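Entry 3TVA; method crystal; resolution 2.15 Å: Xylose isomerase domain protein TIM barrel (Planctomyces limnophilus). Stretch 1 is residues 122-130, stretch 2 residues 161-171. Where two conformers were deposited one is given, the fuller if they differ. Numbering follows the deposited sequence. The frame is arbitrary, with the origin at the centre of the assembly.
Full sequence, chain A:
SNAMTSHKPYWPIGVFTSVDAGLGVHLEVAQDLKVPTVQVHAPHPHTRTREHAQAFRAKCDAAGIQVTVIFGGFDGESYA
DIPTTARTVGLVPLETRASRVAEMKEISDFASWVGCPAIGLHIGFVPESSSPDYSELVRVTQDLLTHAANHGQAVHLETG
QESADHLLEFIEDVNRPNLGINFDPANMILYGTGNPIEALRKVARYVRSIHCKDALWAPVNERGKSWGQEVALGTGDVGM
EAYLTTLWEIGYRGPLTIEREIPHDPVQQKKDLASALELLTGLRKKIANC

Stretch 1 (122-130) HIGFVPESS
Stretch 2 (161-171) QESADHLLEFI

Residues 122-130 form an irregular, largely extended segment that passes across residues 161-171, a short loop leading into a helix that begins at Ala164 and continues beyond Ile171. The register rises in both stretches: CA of Phe125 lies 6.4 Å from CA of Gln161, CA of Val126 lies 6.9 Å from CA of Glu162, and, farther along, CA of Glu128 and CA of His166, like CA of Ser129 and CA of Phe170, are 8.0 Å apart. Together they bury 531 Å².

Gly124 adopts phi/psi of 106/-170°, where a CB would be jammed against the carbonyl O of Ile123. Phe125 (-88/106°), Val126 (-68/123°), Pro127 (-63/159°) and Glu128 (-56/143°) then extend the chain, which turns at Ser129 (-63/-23°). In stretch 2, Gln161 (phi -84°, psi -12°) and Glu162 (phi -65°, psi 144°) precede Ser163 (phi -64°, psi 157°), the helix N-cap. Its p rotamer (chi1 72°) lets OG accept from His166 N at 3.2 Å, while its carbonyl O accepts from Leu167 N at 3.1 Å.

Glu162 starts sideways at CB, but chi1 m (-61°) and chi2 p (70°) fold its carboxylate back to stretch 1. Val126 N donates to Glu162 OE1 at 3.1 Å, nearly linearly (168°). Water also serves this carboxylate: water 1 accepts from Gln161 N at 2.6 Å and donates to Glu162 OE1 at 3.1 Å, with His122 NE2 2.9 Å from the water oxygen. Water 2 lies 2.6 Å from Glu162 OE2 and 2.8 Å from Gly124 O.

The Phe125 ring, with chi1 m (-83°) and chi2 -132°, presents a face to Gln161. Gln161 CB sits 3.7 Å from the Phe125 ring centroid, 25° off the normal, in a CH-pi contact; chi1 t (-166°) also brings Gln161 CG to 3.4 Å from Phe125 CE1.

Val126, chi1 t (172°), points toward the helix and has the largest covered area of any residue here. Its CB lies 3.8 Å from Glu162 CG, and its CG1 is 4.1 Å from Phe170 CD1. Phe170, chi1 t (178°) and chi2 67°, also receives Ile123, whose t,t side chain (-154°, 173°) extends CD1 to 3.9 Å from Phe170 CZ. These apolar contacts are oblique to the ring.

His166, chi1 t (-167°) and chi2 18°, directs its imidazole edge at the stretch 1 carbonyls. NE2 donates to Val126 O at 3.0 Å, with a bent angle of 141°; Pro127 O is 3.1 Å from the same His166 NE2. The second ring nitrogen, His166 ND1, donates weakly to Glu169 OE1 at 3.5 Å, one helical turn on.

Glu169 is extended (chi1 -171°, chi2 -170°, both t; chi3 15°), which carries its carboxylate to Ser129. Ser129, chi1 p (53°), donates from OG to Glu169 OE2 at 2.9 Å. Water 3 accepts from Ser129 N at 2.9 Å and donates weakly to Glu169 OE1 at 3.3 Å, completing a second link between these residues.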

# COMPACT_ATOMS: atom_id res chain seq x y z
N HIS A 122 3.34 -3.18 4.82
CA HIS A 122 4.61 -2.48 4.99
C HIS A 122 5.37 -3.36 5.95
O HIS A 122 5.04 -3.45 7.13
CB HIS A 122 4.47 -1.06 5.57
CG HIS A 122 5.78 -0.41 5.93
ND1 HIS A 122 5.87 0.66 6.81
CD2 HIS A 122 7.05 -0.67 5.53
CE1 HIS A 122 7.14 1.01 6.94
NE2 HIS A 122 7.87 0.22 6.17
N ILE A 123 6.39 -4.01 5.43
CA ILE A 123 7.10 -5.05 6.16
C ILE A 123 8.01 -4.50 7.28
O ILE A 123 8.39 -5.23 8.19
CB ILE A 123 7.86 -6.01 5.20
CG1 ILE A 123 8.03 -7.39 5.84
CG2 ILE A 123 9.18 -5.39 4.74
CD1 ILE A 123 8.62 -8.45 4.90
N GLY A 124 8.30 -3.21 7.23
CA GLY A 124 9.16 -2.57 8.22
C GLY A 124 10.53 -2.26 7.66
O GLY A 124 10.75 -2.41 6.45
N PHE A 125 11.48 -1.88 8.51
CA PHE A 125 12.75 -1.39 7.97
C PHE A 125 13.67 -2.59 7.77
O PHE A 125 14.24 -3.12 8.72
CB PHE A 125 13.40 -0.40 8.95
CG PHE A 125 12.88 1.02 8.82
CD1 PHE A 125 13.76 2.09 8.76
CD2 PHE A 125 11.51 1.28 8.77
CE1 PHE A 125 13.29 3.39 8.65
CE2 PHE A 125 11.04 2.57 8.65
CZ PHE A 125 11.92 3.63 8.59
N VAL A 126 13.86 -2.96 6.51
CA VAL A 126 14.58 -4.17 6.13
C VAL A 126 16.06 -3.99 6.48
O VAL A 126 16.69 -3.03 6.06
CB VAL A 126 14.44 -4.47 4.61
CG1 VAL A 126 15.35 -5.64 4.19
CG2 VAL A 126 12.98 -4.75 4.26
N PRO A 127 16.60 -4.91 7.30
CA PRO A 127 18.00 -4.89 7.75
C PRO A 127 18.97 -5.04 6.58
O PRO A 127 18.58 -5.54 5.53
CB PRO A 127 18.10 -6.14 8.63
CG PRO A 127 16.70 -6.51 8.96
CD PRO A 127 15.86 -6.06 7.82
N GLU A 128 20.22 -4.62 6.78
CA GLU A 128 21.29 -4.88 5.82
C GLU A 128 21.39 -6.38 5.61
O GLU A 128 21.19 -7.15 6.55
CB GLU A 128 22.62 -4.38 6.37
CG GLU A 128 22.87 -2.88 6.24
CD GLU A 128 24.25 -2.47 6.77
OE1 GLU A 128 25.20 -3.29 6.69
OE2 GLU A 128 24.38 -1.34 7.28
N SER A 129 21.68 -6.80 4.38
CA SER A 129 21.74 -8.22 4.04
C SER A 129 22.84 -8.97 4.78
O SER A 129 22.77 -10.19 4.94
CB SER A 129 21.92 -8.39 2.53
OG SER A 129 23.03 -7.63 2.08
N SER A 130 23.85 -8.25 5.24
CA SER A 130 24.91 -8.83 6.05
C SER A 130 24.44 -9.19 7.47
O SER A 130 25.07 -10.00 8.16
CB SER A 130 26.08 -7.85 6.14
OG SER A 130 25.65 -6.60 6.66
N GLN A 161 11.16 2.58 3.66
CA GLN A 161 12.33 3.44 3.78
C GLN A 161 13.53 2.92 2.98
O GLN A 161 14.51 3.64 2.78
CB GLN A 161 12.73 3.59 5.25
CG GLN A 161 13.71 4.72 5.55
CD GLN A 161 15.15 4.23 5.71
OE1 GLN A 161 15.45 3.04 5.51
NE2 GLN A 161 16.04 5.14 6.08
N GLU A 162 13.44 1.68 2.49
CA GLU A 162 14.55 1.10 1.74
C GLU A 162 14.77 1.87 0.46
O GLU A 162 13.83 2.30 -0.20
CB GLU A 162 14.29 -0.37 1.36
CG GLU A 162 14.11 -1.28 2.53
CD GLU A 162 12.81 -1.01 3.25
OE1 GLU A 162 12.85 -0.83 4.49
OE2 GLU A 162 11.77 -0.94 2.55
N SER A 163 16.03 1.99 0.08
CA SER A 163 16.36 2.42 -1.27
C SER A 163 15.83 1.36 -2.24
O SER A 163 15.60 0.21 -1.86
CB SER A 163 17.87 2.52 -1.39
OG SER A 163 18.42 1.22 -1.41
N ALA A 164 15.60 1.75 -3.49
CA ALA A 164 15.13 0.80 -4.50
C ALA A 164 16.10 -0.38 -4.65
O ALA A 164 15.68 -1.52 -4.82
CB ALA A 164 14.90 1.50 -5.86
N ASP A 165 17.40 -0.11 -4.57
CA ASP A 165 18.40 -1.17 -4.69
C ASP A 165 18.27 -2.24 -3.57
O ASP A 165 18.35 -3.44 -3.85
CB ASP A 165 19.82 -0.58 -4.69
CG ASP A 165 20.17 0.14 -6.01
OD1 ASP A 165 19.52 -0.12 -7.05
OD2 ASP A 165 21.10 0.97 -6.00
N HIS A 166 18.07 -1.79 -2.33
CA HIS A 166 17.96 -2.67 -1.16
C HIS A 166 16.69 -3.51 -1.28
O HIS A 166 16.69 -4.71 -1.02
CB HIS A 166 17.92 -1.81 0.11
CG HIS A 166 18.12 -2.57 1.40
ND1 HIS A 166 18.67 -3.83 1.45
CD2 HIS A 166 17.86 -2.22 2.68
CE1 HIS A 166 18.72 -4.23 2.71
NE2 HIS A 166 18.23 -3.27 3.47
N LEU A 167 15.60 -2.86 -1.70
CA LEU A 167 14.33 -3.54 -1.91
C LEU A 167 14.42 -4.63 -2.99
O LEU A 167 13.91 -5.73 -2.83
CB LEU A 167 13.25 -2.53 -2.30
CG LEU A 167 11.87 -3.12 -2.64
CD1 LEU A 167 11.27 -3.88 -1.46
CD2 LEU A 167 10.93 -2.01 -3.09
N LEU A 168 15.09 -4.31 -4.09
CA LEU A 168 15.30 -5.29 -5.15
C LEU A 168 16.11 -6.49 -4.63
O LEU A 168 15.81 -7.65 -4.95
CB LEU A 168 16.07 -4.65 -6.31
CG LEU A 168 15.31 -3.76 -7.29
CD1 LEU A 168 16.31 -2.97 -8.17
CD2 LEU A 168 14.37 -4.59 -8.16
N GLU A 169 17.14 -6.20 -3.85
CA GLU A 169 17.96 -7.23 -3.25
C GLU A 169 17.10 -8.17 -2.37
O GLU A 169 17.24 -9.39 -2.43
CB GLU A 169 19.07 -6.58 -2.42
CG GLU A 169 20.11 -7.58 -1.93
CD GLU A 169 21.08 -6.99 -0.92
OE1 GLU A 169 20.82 -5.89 -0.37
OE2 GLU A 169 22.12 -7.63 -0.67
N PHE A 170 16.19 -7.58 -1.59
CA PHE A 170 15.34 -8.36 -0.68
C PHE A 170 14.41 -9.23 -1.49
O PHE A 170 14.25 -10.43 -1.21
CB PHE A 170 14.53 -7.44 0.24
CG PHE A 170 13.60 -8.16 1.17
CD1 PHE A 170 14.09 -8.96 2.19
CD2 PHE A 170 12.22 -8.02 1.04
CE1 PHE A 170 13.24 -9.63 3.07
CE2 PHE A 170 11.35 -8.68 1.90
CZ PHE A 170 11.86 -9.49 2.92
N ILE A 171 13.78 -8.63 -2.49
CA ILE A 171 12.84 -9.36 -3.34
C ILE A 171 13.54 -10.51 -4.05
O ILE A 171 12.99 -11.60 -4.18
CB ILE A 171 12.18 -8.41 -4.36
CG1 ILE A 171 11.17 -7.50 -3.64
CG2 ILE A 171 11.53 -9.19 -5.50
CD1 ILE A 171 10.58 -6.41 -4.54
O HOH W 1 10.65 0.99 5.66
O HOH W 2 9.70 -1.90 3.87
O HOH W 3 22.01 -4.61 2.44